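Local coordinates for protein alpha-glucosidase (PDB 6PNR) that probably hydrolyses alpha-glycosides of sulfoquinovose as a family 31 glycoside hydrolase with a TIM-barrel catalytic domain, at residues N86-F92 and K207-C213; Y179-D183 and R223-F228; Q169-V173 and G480-C484. All coordinates share one frame. Residue numbers count along the deposited sequence, not the author numbering.

Contact 1: N86-F92 and K207-C213; sequences NLCTIDF and KQIRIEC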
ATOM      1  N   ASN A  86      -9.347 -41.842   1.816  1.00 55.66           N
ATOM      2  CA  ASN A  86      -9.855 -40.478   1.762  1.00 53.96           C
ATOM      3  C   ASN A  86      -9.090 -39.472   2.608  1.00 46.63           C
ATOM      4  O   ASN A  86      -9.364 -38.273   2.478  1.00 42.78           O
ATOM      5  CB  ASN A  86     -11.332 -40.428   2.186  1.00 51.00           C
ATOM      6  CG  ASN A  86     -12.236 -41.213   1.256  1.00 61.27           C
ATOM      7  OD1 ASN A  86     -12.859 -42.189   1.667  1.00 67.37           O
ATOM      8  ND2 ASN A  86     -12.312 -40.789  -0.000  1.00 57.92           N
ATOM      9  N   LEU A  87      -8.149 -39.898   3.453  1.00 39.81           N
ATOM     10  CA  LEU A  87      -7.512 -38.999   4.409  1.00 43.88           C
ATOM     11  C   LEU A  87      -6.003 -39.159   4.377  1.00 48.30           C
ATOM     12  O   LEU A  87      -5.499 -40.282   4.437  1.00 45.16           O
ATOM     13  CB  LEU A  87      -8.018 -39.252   5.832  1.00 43.58           C
ATOM     14  CG  LEU A  87      -7.321 -38.454   6.943  1.00 38.68           C
ATOM     15  CD1 LEU A  87      -7.535 -36.946   6.752  1.00 38.65           C
ATOM     16  CD2 LEU A  87      -7.819 -38.904   8.308  1.00 44.74           C
ATOM     17  N   CYS A  88      -5.284 -38.040   4.311  1.00 39.67           N
ATOM     18  CA  CYS A  88      -3.836 -38.027   4.471  1.00 39.29           C
ATOM     19  C   CYS A  88      -3.460 -36.971   5.495  1.00 44.50           C
ATOM     20  O   CYS A  88      -3.939 -35.833   5.425  1.00 37.76           O
ATOM     21  CB  CYS A  88      -3.111 -37.742   3.154  1.00 44.56           C
ATOM     22  SG  CYS A  88      -3.193 -39.070   1.923  1.00 64.08           S
ATOM     23  N   THR A  89      -2.614 -37.345   6.444  1.00 38.95           N
ATOM     24  CA  THR A  89      -2.063 -36.402   7.400  1.00 36.30           C
ATOM     25  C   THR A  89      -0.550 -36.355   7.230  1.00 41.32           C
ATOM     26  O   THR A  89       0.093 -37.381   6.987  1.00 39.60           O
ATOM     27  CB  THR A  89      -2.430 -36.767   8.844  1.00 45.23           C
ATOM     28  OG1 THR A  89      -1.903 -38.058   9.173  1.00 45.22           O
ATOM     29  CG2 THR A  89      -3.955 -36.776   9.023  1.00 45.04           C
ATOM     30  N   ILE A  90       0.005 -35.155   7.326  1.00 33.34           N
ATOM     31  CA  ILE A  90       1.443 -34.943   7.315  1.00 33.25           C
ATOM     32  C   ILE A  90       1.797 -34.271   8.630  1.00 39.60           C
ATOM     33  O   ILE A  90       1.427 -33.115   8.854  1.00 36.12           O
ATOM     34  CB  ILE A  90       1.893 -34.088   6.127  1.00 34.92           C
ATOM     35  CG1 ILE A  90       1.241 -34.592   4.841  1.00 36.71           C
ATOM     36  CG2 ILE A  90       3.411 -34.083   6.024  1.00 33.15           C
ATOM     37  CD1 ILE A  90       1.601 -33.778   3.626  1.00 36.24           C
ATOM     38  N   ASP A  91       2.499 -34.987   9.504  1.00 34.16           N
ATOM     39  CA  ASP A  91       2.958 -34.444  10.772  1.00 36.02           C
ATOM     40  C   ASP A  91       4.395 -33.972  10.602  1.00 42.73           C
ATOM     41  O   ASP A  91       5.223 -34.697  10.041  1.00 42.83           O
ATOM     42  CB  ASP A  91       2.854 -35.496  11.881  1.00 41.81           C
ATOM     43  CG  ASP A  91       1.428 -36.001  12.079  1.00 47.52           C
ATOM     44  OD1 ASP A  91       0.548 -35.193  12.449  1.00 48.62           O
ATOM     45  OD2 ASP A  91       1.179 -37.209  11.854  1.00 53.21           O
ATOM     46  N   PHE A  92       4.681 -32.752  11.059  1.00 37.25           N
ATOM     47  CA  PHE A  92       5.982 -32.117  10.878  1.00 35.61           C
ATOM     48  C   PHE A  92       6.707 -32.024  12.208  1.00 43.40           C
ATOM     49  O   PHE A  92       6.161 -31.502  13.185  1.00 41.03           O
ATOM     50  CB  PHE A  92       5.848 -30.709  10.285  1.00 42.21           C
ATOM     51  CG  PHE A  92       5.299 -30.691   8.893  1.00 37.80           C
ATOM     52  CD1 PHE A  92       6.103 -31.018   7.815  1.00 38.93           C
ATOM     53  CD2 PHE A  92       3.979 -30.351   8.662  1.00 36.83           C
ATOM     54  CE1 PHE A  92       5.597 -31.008   6.537  1.00 38.98           C
ATOM     55  CE2 PHE A  92       3.469 -30.339   7.386  1.00 36.04           C
ATOM     56  CZ  PHE A  92       4.277 -30.666   6.320  1.00 38.48           C
ATOM     57  N   LYS A 207       2.197 -28.057  13.177  1.00 36.61           N
ATOM     58  CA  LYS A 207       2.138 -29.421  13.701  1.00 34.98           C
ATOM     59  C   LYS A 207       1.780 -30.417  12.614  1.00 38.42           C
ATOM     60  O   LYS A 207       2.357 -31.509  12.548  1.00 40.47           O
ATOM     61  CB  LYS A 207       1.119 -29.516  14.841  1.00 43.58           C
ATOM     62  CG  LYS A 207       1.631 -29.033  16.183  1.00 50.77           C
ATOM     63  CD  LYS A 207       0.564 -29.180  17.274  1.00 65.72           C
ATOM     64  CE  LYS A 207      -0.511 -28.088  17.187  1.00 60.27           C
ATOM     65  NZ  LYS A 207       0.021 -26.718  17.488  1.00 49.30           N
ATOM     66  N   GLN A 208       0.842 -30.062  11.746  1.00 33.81           N
ATOM     67  CA  GLN A 208       0.266 -31.052  10.852  1.00 32.45           C
ATOM     68  C   GLN A 208      -0.454 -30.354   9.716  1.00 34.07           C
ATOM     69  O   GLN A 208      -1.022 -29.270   9.890  1.00 34.74           O
ATOM     70  CB  GLN A 208      -0.713 -31.970  11.601  1.00 38.33           C
ATOM     71  CG  GLN A 208      -1.390 -33.011  10.743  1.00 38.38           C
ATOM     72  CD  GLN A 208      -2.511 -33.736  11.483  1.00 48.13           C
ATOM     73  OE1 GLN A 208      -3.689 -33.384  11.360  1.00 42.82           O
ATOM     74  NE2 GLN A 208      -2.144 -34.748  12.260  1.00 43.41           N
ATOM     75  N   ILE A 209      -0.418 -30.985   8.551  1.00 35.28           N
ATOM     76  CA  ILE A 209      -1.272 -30.622   7.432  1.00 30.29           C
ATOM     77  C   ILE A 209      -2.170 -31.814   7.147  1.00 38.72           C
ATOM     78  O   ILE A 209      -1.704 -32.962   7.131  1.00 36.73           O
ATOM     79  CB  ILE A 209      -0.456 -30.201   6.195  1.00 34.41           C
ATOM     80  CG1 ILE A 209       0.203 -28.832   6.461  1.00 34.50           C
ATOM     81  CG2 ILE A 209      -1.347 -30.170   4.936  1.00 31.70           C
ATOM     82  CD1 ILE A 209       1.104 -28.312   5.346  1.00 31.94           C
ATOM     83  N   ARG A 210      -3.458 -31.539   6.963  1.00 33.47           N
ATOM     84  CA  ARG A 210      -4.491 -32.545   6.781  1.00 33.11           C
ATOM     85  C   ARG A 210      -5.118 -32.356   5.409  1.00 32.61           C
ATOM     86  O   ARG A 210      -5.434 -31.226   5.016  1.00 34.85           O
ATOM     87  CB  ARG A 210      -5.540 -32.418   7.887  1.00 34.78           C
ATOM     88  CG  ARG A 210      -6.664 -33.399   7.813  1.00 37.88           C
ATOM     89  CD  ARG A 210      -7.653 -33.135   8.931  1.00 38.01           C
ATOM     90  NE  ARG A 210      -8.788 -34.027   8.812  1.00 42.62           N
ATOM     91  CZ  ARG A 210      -8.895 -35.175   9.473  1.00 43.92           C
ATOM     92  NH1 ARG A 210      -7.934 -35.540  10.320  1.00 40.20           N
ATOM     93  NH2 ARG A 210      -9.965 -35.943   9.297  1.00 41.75           N
ATOM     94  N   ILE A 211      -5.259 -33.448   4.666  1.00 30.85           N
ATOM     95  CA  ILE A 211      -5.833 -33.419   3.325  1.00 32.87           C
ATOM     96  C   ILE A 211      -6.874 -34.523   3.237  1.00 39.46           C
ATOM     97  O   ILE A 211      -6.588 -35.678   3.566  1.00 32.96           O
ATOM     98  CB  ILE A 211      -4.768 -33.610   2.232  1.00 31.76           C
ATOM     99  CG1 ILE A 211      -3.602 -32.640   2.417  1.00 39.02           C
ATOM    100  CG2 ILE A 211      -5.405 -33.450   0.863  1.00 39.21           C
ATOM    101  CD1 ILE A 211      -2.519 -32.768   1.339  1.00 33.36           C
ATOM    102  N   GLU A 212      -8.073 -34.180   2.785  1.00 33.75           N
ATOM    103  CA  GLU A 212      -9.150 -35.152   2.748  1.00 35.49           C
ATOM    104  C   GLU A 212      -9.968 -34.943   1.483  1.00 35.45           C
ATOM    105  O   GLU A 212     -10.332 -33.808   1.163  1.00 34.73           O
ATOM    106  CB  GLU A 212     -10.004 -35.020   4.014  1.00 35.68           C
ATOM    107  CG  GLU A 212     -11.068 -36.059   4.184  1.00 42.11           C
ATOM    108  CD  GLU A 212     -11.513 -36.218   5.643  1.00 44.99           C
ATOM    109  OE1 GLU A 212     -11.263 -35.310   6.478  1.00 41.55           O
ATOM    110  OE2 GLU A 212     -12.103 -37.273   5.948  1.00 44.19           O
ATOM    111  N   CYS A 213     -10.251 -36.027   0.759  1.00 31.99           N
ATOM    112  CA  CYS A 213     -10.946 -35.938  -0.523  1.00 32.86           C
ATOM    113  C   CYS A 213     -12.340 -36.554  -0.437  1.00 34.76           C
ATOM    114  O   CYS A 213     -12.716 -37.193   0.544  1.00 35.33           O
ATOM    115  CB  CYS A 213     -10.123 -36.606  -1.642  1.00 38.69           C
ATOM    116  SG  CYS A 213     -10.052 -38.454  -1.585  1.00 45.61           S
TER
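Strands 87-92 and 208-213 run antiparallel, their axes 4.6 Å apart at 171°. The backbone ladder is regular: C88 with I211 and I90 with I209 are hydrogen-bonded pairs, each with N to O of 2.8 Å in both directions. Hydrogen bonds from C213 N to N86 O and from F92 N to K207 O, both 3.0 Å, extend it. The pairing lies within the antiparallel sheet of the N-terminal beta-sandwich domain of this GH31 enzyme, where 87-94 and 208-213 are neighbours though over a hundred residues separate them. Apolar chemistry belongs to the face of C88, I90, I209 and I211, where F92 CE2 meets I209 CG1 at 3.7 Å and C88 is disulfide-bonded to C83. The other face is mainly polar: Q208 NE2 donates to D91 OD1 (2.7 Å), and R210 NH2 forms a salt bridge with E212 OE1 (3.2 Å), both residues also hydrogen-bonding Y179 OH. The L87 methyl CD1 packs over one face of the guanidinium, 3.5 Å from R210 CZ.

Contact 2: Y179-D183 and R223-F228; sequences YLHVD and RITTYF
Helix 217-228 packs its last turns, residues 223-228 (phi/psi near -70/-40), on one face of extended strand 179-182 (near -120/135). The axes lie 10.7 Å apart at 21°; the closest CA pair is Y179 with I224, 7.6 Å. Alternation points Y179 and H181 toward the helix and turns L180 and V182 to the other face. Y179 takes chi1 p (81°) and chi2 88°, offering its ring face to I224 (chi1 m, chi2 t), whose CG1 makes a CH-pi contact 3.7 Å from the ring centroid and 3.3 Å from Y179 CD2. Y179 CE1 lies 4.2 Å from F228 CE2; Y179 OH, 3.6 Å from Y227 CB, hydrogen-bonds with E212 OE1 and R210 NE. H181 (chi1 t, chi2 61°) receives the edge of F228 (chi1 m, chi2 -67°) on its face in a T-shaped pair, centroids 4.8 Å apart, planes at 90°; H181 ND1, 3.5 Å from F228 CZ, is hydrogen-bonded to T171 OG1. Y227 (chi1 t, chi2 65°) sets CE2 3.9 Å from H181 CD2. This is aromatic helix-on-sheet packing. Strand 178-182 lies between strands 208-213 and 168-174; R210 makes a cation-pi contact with Y227, and V173 touches I224.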
ATOM      1  N   TYR A 179     -10.196 -30.909   0.523  1.00 37.17           N
ATOM      2  CA  TYR A 179      -9.889 -29.766   1.367  1.00 35.52           C
ATOM      3  C   TYR A 179      -8.558 -30.022   2.047  1.00 33.45           C
ATOM      4  O   TYR A 179      -8.165 -31.175   2.261  1.00 32.93           O
ATOM      5  CB  TYR A 179     -10.988 -29.480   2.418  1.00 34.49           C
ATOM      6  CG  TYR A 179     -10.954 -30.327   3.676  1.00 31.35           C
ATOM      7  CD1 TYR A 179     -10.203 -29.943   4.788  1.00 33.50           C
ATOM      8  CD2 TYR A 179     -11.719 -31.476   3.773  1.00 31.49           C
ATOM      9  CE1 TYR A 179     -10.196 -30.713   5.947  1.00 37.55           C
ATOM     10  CE2 TYR A 179     -11.721 -32.244   4.923  1.00 33.78           C
ATOM     11  CZ  TYR A 179     -10.954 -31.873   5.996  1.00 33.84           C
ATOM     12  OH  TYR A 179     -10.967 -32.658   7.131  1.00 34.69           O
ATOM     13  N   LEU A 180      -7.862 -28.939   2.366  1.00 26.98           N
ATOM     14  CA  LEU A 180      -6.577 -28.997   3.038  1.00 26.58           C
ATOM     15  C   LEU A 180      -6.631 -28.039   4.213  1.00 29.87           C
ATOM     16  O   LEU A 180      -7.050 -26.886   4.058  1.00 28.23           O
ATOM     17  CB  LEU A 180      -5.423 -28.630   2.083  1.00 27.31           C
ATOM     18  CG  LEU A 180      -3.975 -28.662   2.592  1.00 23.88           C
ATOM     19  CD1 LEU A 180      -3.027 -28.806   1.416  1.00 28.07           C
ATOM     20  CD2 LEU A 180      -3.611 -27.424   3.388  1.00 25.40           C
ATOM     21  N   HIS A 181      -6.200 -28.510   5.372  1.00 28.02           N
ATOM     22  CA  HIS A 181      -6.174 -27.724   6.593  1.00 28.79           C
ATOM     23  C   HIS A 181      -4.760 -27.717   7.147  1.00 35.90           C
ATOM     24  O   HIS A 181      -4.114 -28.769   7.214  1.00 31.42           O
ATOM     25  CB  HIS A 181      -7.126 -28.295   7.650  1.00 29.83           C
ATOM     26  CG  HIS A 181      -7.070 -27.555   8.948  1.00 32.13           C
ATOM     27  ND1 HIS A 181      -7.383 -26.215   9.045  1.00 28.95           N
ATOM     28  CD2 HIS A 181      -6.705 -27.951  10.191  1.00 33.94           C
ATOM     29  CE1 HIS A 181      -7.225 -25.820  10.299  1.00 33.08           C
ATOM     30  NE2 HIS A 181      -6.820 -26.856  11.015  1.00 33.78           N
ATOM     31  N   VAL A 182      -4.280 -26.538   7.541  1.00 30.98           N
ATOM     32  CA  VAL A 182      -3.017 -26.406   8.255  1.00 27.15           C
ATOM     33  C   VAL A 182      -3.345 -26.227   9.730  1.00 35.58           C
ATOM     34  O   VAL A 182      -3.990 -25.243  10.115  1.00 30.23           O
ATOM     35  CB  VAL A 182      -2.179 -25.226   7.728  1.00 30.17           C
ATOM     36  CG1 VAL A 182      -0.833 -25.147   8.467  1.00 28.72           C
ATOM     37  CG2 VAL A 182      -1.960 -25.342   6.218  1.00 28.80           C
ATOM     38  N   ASP A 183      -2.876 -27.159  10.559  1.00 28.58           N
ATOM     39  CA  ASP A 183      -3.197 -27.185  11.986  1.00 31.44           C
ATOM     40  C   ASP A 183      -2.284 -26.206  12.718  1.00 32.37           C
ATOM     41  O   ASP A 183      -1.317 -26.572  13.390  1.00 35.68           O
ATOM     42  CB  ASP A 183      -3.064 -28.602  12.532  1.00 33.38           C
ATOM     43  CG  ASP A 183      -3.597 -28.748  13.956  1.00 47.51           C
ATOM     44  OD1 ASP A 183      -4.036 -27.743  14.556  1.00 40.90           O
ATOM     45  OD2 ASP A 183      -3.581 -29.885  14.476  1.00 51.16           O
ATOM     46  N   ARG A 223     -17.319 -34.473   5.405  1.00 29.56           N
ATOM     47  CA  ARG A 223     -16.012 -34.746   6.004  1.00 31.34           C
ATOM     48  C   ARG A 223     -15.446 -33.524   6.729  1.00 33.84           C
ATOM     49  O   ARG A 223     -14.861 -33.647   7.814  1.00 29.12           O
ATOM     50  CB  ARG A 223     -15.040 -35.225   4.924  1.00 35.10           C
ATOM     51  CG  ARG A 223     -15.523 -36.482   4.182  1.00 35.74           C
ATOM     52  CD  ARG A 223     -14.346 -37.273   3.600  1.00 50.43           C
ATOM     53  NE  ARG A 223     -14.773 -38.255   2.601  1.00 57.81           N
ATOM     54  CZ  ARG A 223     -15.134 -39.501   2.879  1.00 61.67           C
ATOM     55  NH1 ARG A 223     -15.117 -39.934   4.136  1.00 66.88           N
ATOM     56  NH2 ARG A 223     -15.515 -40.312   1.899  1.00 64.18           N
ATOM     57  N   ILE A 224     -15.582 -32.341   6.128  1.00 28.88           N
ATOM     58  CA  ILE A 224     -15.083 -31.115   6.754  1.00 27.80           C
ATOM     59  C   ILE A 224     -15.675 -30.954   8.150  1.00 26.27           C
ATOM     60  O   ILE A 224     -14.963 -30.677   9.121  1.00 30.93           O
ATOM     61  CB  ILE A 224     -15.402 -29.907   5.856  1.00 25.22           C
ATOM     62  CG1 ILE A 224     -14.424 -29.856   4.676  1.00 28.59           C
ATOM     63  CG2 ILE A 224     -15.379 -28.585   6.649  1.00 29.65           C
ATOM     64  CD1 ILE A 224     -14.758 -28.806   3.619  1.00 28.48           C
ATOM     65  N   THR A 225     -16.987 -31.141   8.270  1.00 24.56           N
ATOM     66  CA  THR A 225     -17.652 -30.887   9.541  1.00 29.41           C
ATOM     67  C   THR A 225     -17.531 -32.064  10.503  1.00 33.77           C
ATOM     68  O   THR A 225     -17.585 -31.861  11.721  1.00 31.02           O
ATOM     69  CB  THR A 225     -19.119 -30.538   9.301  1.00 29.60           C
ATOM     70  OG1 THR A 225     -19.739 -31.562   8.513  1.00 29.31           O
ATOM     71  CG2 THR A 225     -19.220 -29.212   8.557  1.00 29.90           C
ATOM     72  N   THR A 226     -17.350 -33.292   9.996  1.00 31.31           N
ATOM     73  CA  THR A 226     -16.938 -34.371  10.893  1.00 29.13           C
ATOM     74  C   THR A 226     -15.638 -34.005  11.605  1.00 31.48           C
ATOM     75  O   THR A 226     -15.477 -34.266  12.803  1.00 30.59           O
ATOM     76  CB  THR A 226     -16.783 -35.688  10.123  1.00 33.31           C
ATOM     77  OG1 THR A 226     -18.072 -36.130   9.674  1.00 33.41           O
ATOM     78  CG2 THR A 226     -16.169 -36.775  11.029  1.00 34.95           C
ATOM     79  N   TYR A 227     -14.722 -33.338  10.899  1.00 28.63           N
ATOM     80  CA  TYR A 227     -13.446 -32.979  11.510  1.00 27.79           C
ATOM     81  C   TYR A 227     -13.553 -31.722  12.371  1.00 30.29           C
ATOM     82  O   TYR A 227     -13.057 -31.694  13.498  1.00 30.26           O
ATOM     83  CB  TYR A 227     -12.372 -32.779  10.433  1.00 30.29           C
ATOM     84  CG  TYR A 227     -11.042 -32.357  11.014  1.00 35.95           C
ATOM     85  CD1 TYR A 227     -10.331 -33.205  11.855  1.00 35.03           C
ATOM     86  CD2 TYR A 227     -10.501 -31.107  10.738  1.00 33.25           C
ATOM     87  CE1 TYR A 227      -9.121 -32.821  12.410  1.00 33.31           C
ATOM     88  CE2 TYR A 227      -9.281 -30.719  11.283  1.00 35.91           C
ATOM     89  CZ  TYR A 227      -8.600 -31.584  12.117  1.00 39.36           C
ATOM     90  OH  TYR A 227      -7.392 -31.211  12.669  1.00 43.84           O
ATOM     91  N   PHE A 228     -14.167 -30.657  11.849  1.00 30.26           N
ATOM     92  CA  PHE A 228     -14.177 -29.382  12.571  1.00 33.16           C
ATOM     93  C   PHE A 228     -15.337 -29.253  13.550  1.00 33.99           C
ATOM     94  O   PHE A 228     -15.199 -28.561  14.567  1.00 32.02           O
ATOM     95  CB  PHE A 228     -14.237 -28.211  11.590  1.00 30.54           C
ATOM     96  CG  PHE A 228     -12.963 -27.987  10.815  1.00 31.05           C
ATOM     97  CD1 PHE A 228     -11.808 -27.572  11.458  1.00 31.17           C
ATOM     98  CD2 PHE A 228     -12.932 -28.152   9.440  1.00 35.15           C
ATOM     99  CE1 PHE A 228     -10.637 -27.342  10.749  1.00 29.14           C
ATOM    100  CE2 PHE A 228     -11.748 -27.920   8.718  1.00 32.05           C
ATOM    101  CZ  PHE A 228     -10.608 -27.513   9.379  1.00 29.31           C
TER

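Contact 3: Q169-V173 and G480-C484; sequences QPTFV and GMMGC
Here the N-terminal beta-sheet domain meets the TIM barrel of this GH31 enzyme: residues 169-173 of strand 168-174 face the C-terminal end of helix 469-481, which closes in a Schellman motif at G483 (phi/psi 92/5), with G483 N bonded to G480 O at 3.0 Å. The nearest CA pairs, T171 with M482 and V173 with M481, are each 7.4 Å apart. Along the first segment, Q169 (chi1 t, chi2 t) points toward the helix end; its NE2 donates to T171 OG1 at 2.8 Å and lies 4.4 Å from M482 SD, while its OE1 is bonded by Y167 and Q448. P170, at phi/psi -82/64, centres an inverse gamma turn whose weak bond joins T171 N to Q169 O (2.9 Å), and the chain turns a corner before resuming as strand 171-173. T171 (chi1 m) directs its CB toward the helix end, 3.9 Å from M482 SD, and its O is 3.5 Å from the same sulfur; its OG1 also bonds H181. F172, chi1 p, points away and meets the rings of F192 and H198, although its CA stays 4.2 Å from M482 CE. V173, chi1 t, completes the run by meeting both methionines. M482, with chi1 m, chi2 m and chi3 p, folds its thioether across the strand, its CE 4.1 Å from V173 CG2. M481 has all three chi angles m, which carries its CE to 3.9 Å from V173 CG1.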
ATOM      1  N   GLN A 169      -9.337 -18.471   8.057  1.00 26.05           N
ATOM      2  CA  GLN A 169      -9.008 -19.820   8.492  1.00 25.03           C
ATOM      3  C   GLN A 169      -7.981 -20.399   7.534  1.00 27.49           C
ATOM      4  O   GLN A 169      -8.102 -20.200   6.318  1.00 25.23           O
ATOM      5  CB  GLN A 169     -10.250 -20.729   8.554  1.00 30.10           C
ATOM      6  CG  GLN A 169     -10.042 -21.990   9.383  1.00 26.94           C
ATOM      7  CD  GLN A 169     -11.295 -22.841   9.511  1.00 29.87           C
ATOM      8  OE1 GLN A 169     -12.310 -22.400  10.054  1.00 30.99           O
ATOM      9  NE2 GLN A 169     -11.230 -24.074   9.002  1.00 28.14           N
ATOM     10  N   PRO A 170      -6.965 -21.103   8.038  1.00 25.31           N
ATOM     11  CA  PRO A 170      -5.959 -21.693   7.150  1.00 28.01           C
ATOM     12  C   PRO A 170      -6.436 -23.016   6.561  1.00 29.00           C
ATOM     13  O   PRO A 170      -5.859 -24.078   6.807  1.00 29.31           O
ATOM     14  CB  PRO A 170      -4.758 -21.858   8.092  1.00 28.06           C
ATOM     15  CG  PRO A 170      -5.418 -22.230   9.413  1.00 29.22           C
ATOM     16  CD  PRO A 170      -6.642 -21.334   9.465  1.00 30.99           C
ATOM     17  N   THR A 171      -7.502 -22.941   5.763  1.00 26.22           N
ATOM     18  CA  THR A 171      -8.212 -24.093   5.219  1.00 26.98           C
ATOM     19  C   THR A 171      -8.786 -23.673   3.874  1.00 30.79           C
ATOM     20  O   THR A 171      -9.389 -22.598   3.779  1.00 27.36           O
ATOM     21  CB  THR A 171      -9.350 -24.519   6.155  1.00 24.93           C
ATOM     22  OG1 THR A 171      -8.900 -24.456   7.520  1.00 29.92           O
ATOM     23  CG2 THR A 171      -9.848 -25.934   5.824  1.00 26.50           C
ATOM     24  N   PHE A 172      -8.614 -24.495   2.843  1.00 25.35           N
ATOM     25  CA  PHE A 172      -9.275 -24.210   1.579  1.00 27.74           C
ATOM     26  C   PHE A 172      -9.787 -25.503   0.951  1.00 30.79           C
ATOM     27  O   PHE A 172      -9.360 -26.606   1.300  1.00 31.53           O
ATOM     28  CB  PHE A 172      -8.356 -23.448   0.602  1.00 31.51           C
ATOM     29  CG  PHE A 172      -7.235 -24.279   0.024  1.00 27.80           C
ATOM     30  CD1 PHE A 172      -6.012 -24.367   0.667  1.00 27.29           C
ATOM     31  CD2 PHE A 172      -7.408 -24.965  -1.166  1.00 30.24           C
ATOM     32  CE1 PHE A 172      -4.979 -25.135   0.137  1.00 30.45           C
ATOM     33  CE2 PHE A 172      -6.388 -25.724  -1.705  1.00 32.13           C
ATOM     34  CZ  PHE A 172      -5.171 -25.808  -1.059  1.00 29.36           C
ATOM     35  N   VAL A 173     -10.728 -25.332   0.028  1.00 28.58           N
ATOM     36  CA  VAL A 173     -11.327 -26.404  -0.758  1.00 27.01           C
ATOM     37  C   VAL A 173     -10.906 -26.203  -2.205  1.00 34.26           C
ATOM     38  O   VAL A 173     -11.008 -25.089  -2.732  1.00 31.67           O
ATOM     39  CB  VAL A 173     -12.859 -26.384  -0.648  1.00 29.47           C
ATOM     40  CG1 VAL A 173     -13.499 -27.437  -1.579  1.00 32.50           C
ATOM     41  CG2 VAL A 173     -13.289 -26.597   0.789  1.00 31.48           C
ATOM     42  N   GLY A 480     -19.685 -21.111   4.511  1.00 23.02           N
ATOM     43  CA  GLY A 480     -20.350 -22.395   4.389  1.00 26.57           C
ATOM     44  C   GLY A 480     -19.428 -23.470   3.860  1.00 30.52           C
ATOM     45  O   GLY A 480     -19.497 -24.623   4.295  1.00 27.67           O
ATOM     46  N   MET A 481     -18.544 -23.112   2.922  1.00 27.09           N
ATOM     47  CA  MET A 481     -17.567 -24.074   2.432  1.00 28.00           C
ATOM     48  C   MET A 481     -16.573 -24.473   3.520  1.00 31.62           C
ATOM     49  O   MET A 481     -15.923 -25.518   3.399  1.00 30.45           O
ATOM     50  CB  MET A 481     -16.832 -23.511   1.206  1.00 28.55           C
ATOM     51  CG  MET A 481     -17.705 -23.374  -0.047  1.00 29.29           C
ATOM     52  SD  MET A 481     -18.465 -24.958  -0.554  1.00 32.70           S
ATOM     53  CE  MET A 481     -17.004 -25.941  -0.865  1.00 30.30           C
ATOM     54  N   MET A 482     -16.457 -23.682   4.586  1.00 24.42           N
ATOM     55  CA  MET A 482     -15.636 -24.032   5.736  1.00 25.35           C
ATOM     56  C   MET A 482     -16.391 -24.824   6.795  1.00 25.57           C
ATOM     57  O   MET A 482     -15.799 -25.153   7.826  1.00 27.70           O
ATOM     58  CB  MET A 482     -15.058 -22.765   6.379  1.00 32.44           C
ATOM     59  CG  MET A 482     -14.245 -21.925   5.426  1.00 25.35           C
ATOM     60  SD  MET A 482     -12.597 -22.616   5.125  1.00 31.72           S
ATOM     61  CE  MET A 482     -12.874 -23.740   3.740  1.00 25.73           C
ATOM     62  N   GLY A 483     -17.670 -25.134   6.575  1.00 27.86           N
ATOM     63  CA  GLY A 483     -18.440 -25.877   7.555  1.00 27.61           C
ATOM     64  C   GLY A 483     -19.216 -25.041   8.555  1.00 29.77           C
ATOM     65  O   GLY A 483     -19.804 -25.608   9.487  1.00 27.81           O
ATOM     66  N   CYS A 484     -19.223 -23.709   8.413  1.00 24.74           N
ATOM     67  CA  CYS A 484     -20.094 -22.843   9.208  1.00 21.89           C
ATOM     68  C   CYS A 484     -21.328 -22.576   8.353  1.00 26.86           C
ATOM     69  O   CYS A 484     -21.351 -21.655   7.529  1.00 29.09           O
ATOM     70  CB  CYS A 484     -19.379 -21.557   9.619  1.00 24.67           C
ATOM     71  SG  CYS A 484     -18.123 -21.835  10.888  1.00 28.69           S
TER

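How the contacts relate
All three contacts reach the same antiparallel sheet: 87-94, 208-213, 178-182 and 168-174 are adjacent strands in it, with helix 217-228 and the end of helix 469-481 packed against it. The centres of contacts 1, 2 and 3 lie about 24, 16 and 10 Å from the centre of the chain; contacts 1 and 2 are partly buried, contact 3 buried, and only contact 1 has an exposed touching residue. The chemistry shifts accordingly, from backbone pairing with a polar face, through aromatic packing of helix on strand, to methionine packing between domains. Probable hydrogen bonds join contacts 1 and 2 (Y179 OH with E212 OE1, 2.7 Å) and contacts 2 and 3 (H181 ND1 with T171 OG1, 2.8 Å). Contacts 1 and 3 do not touch.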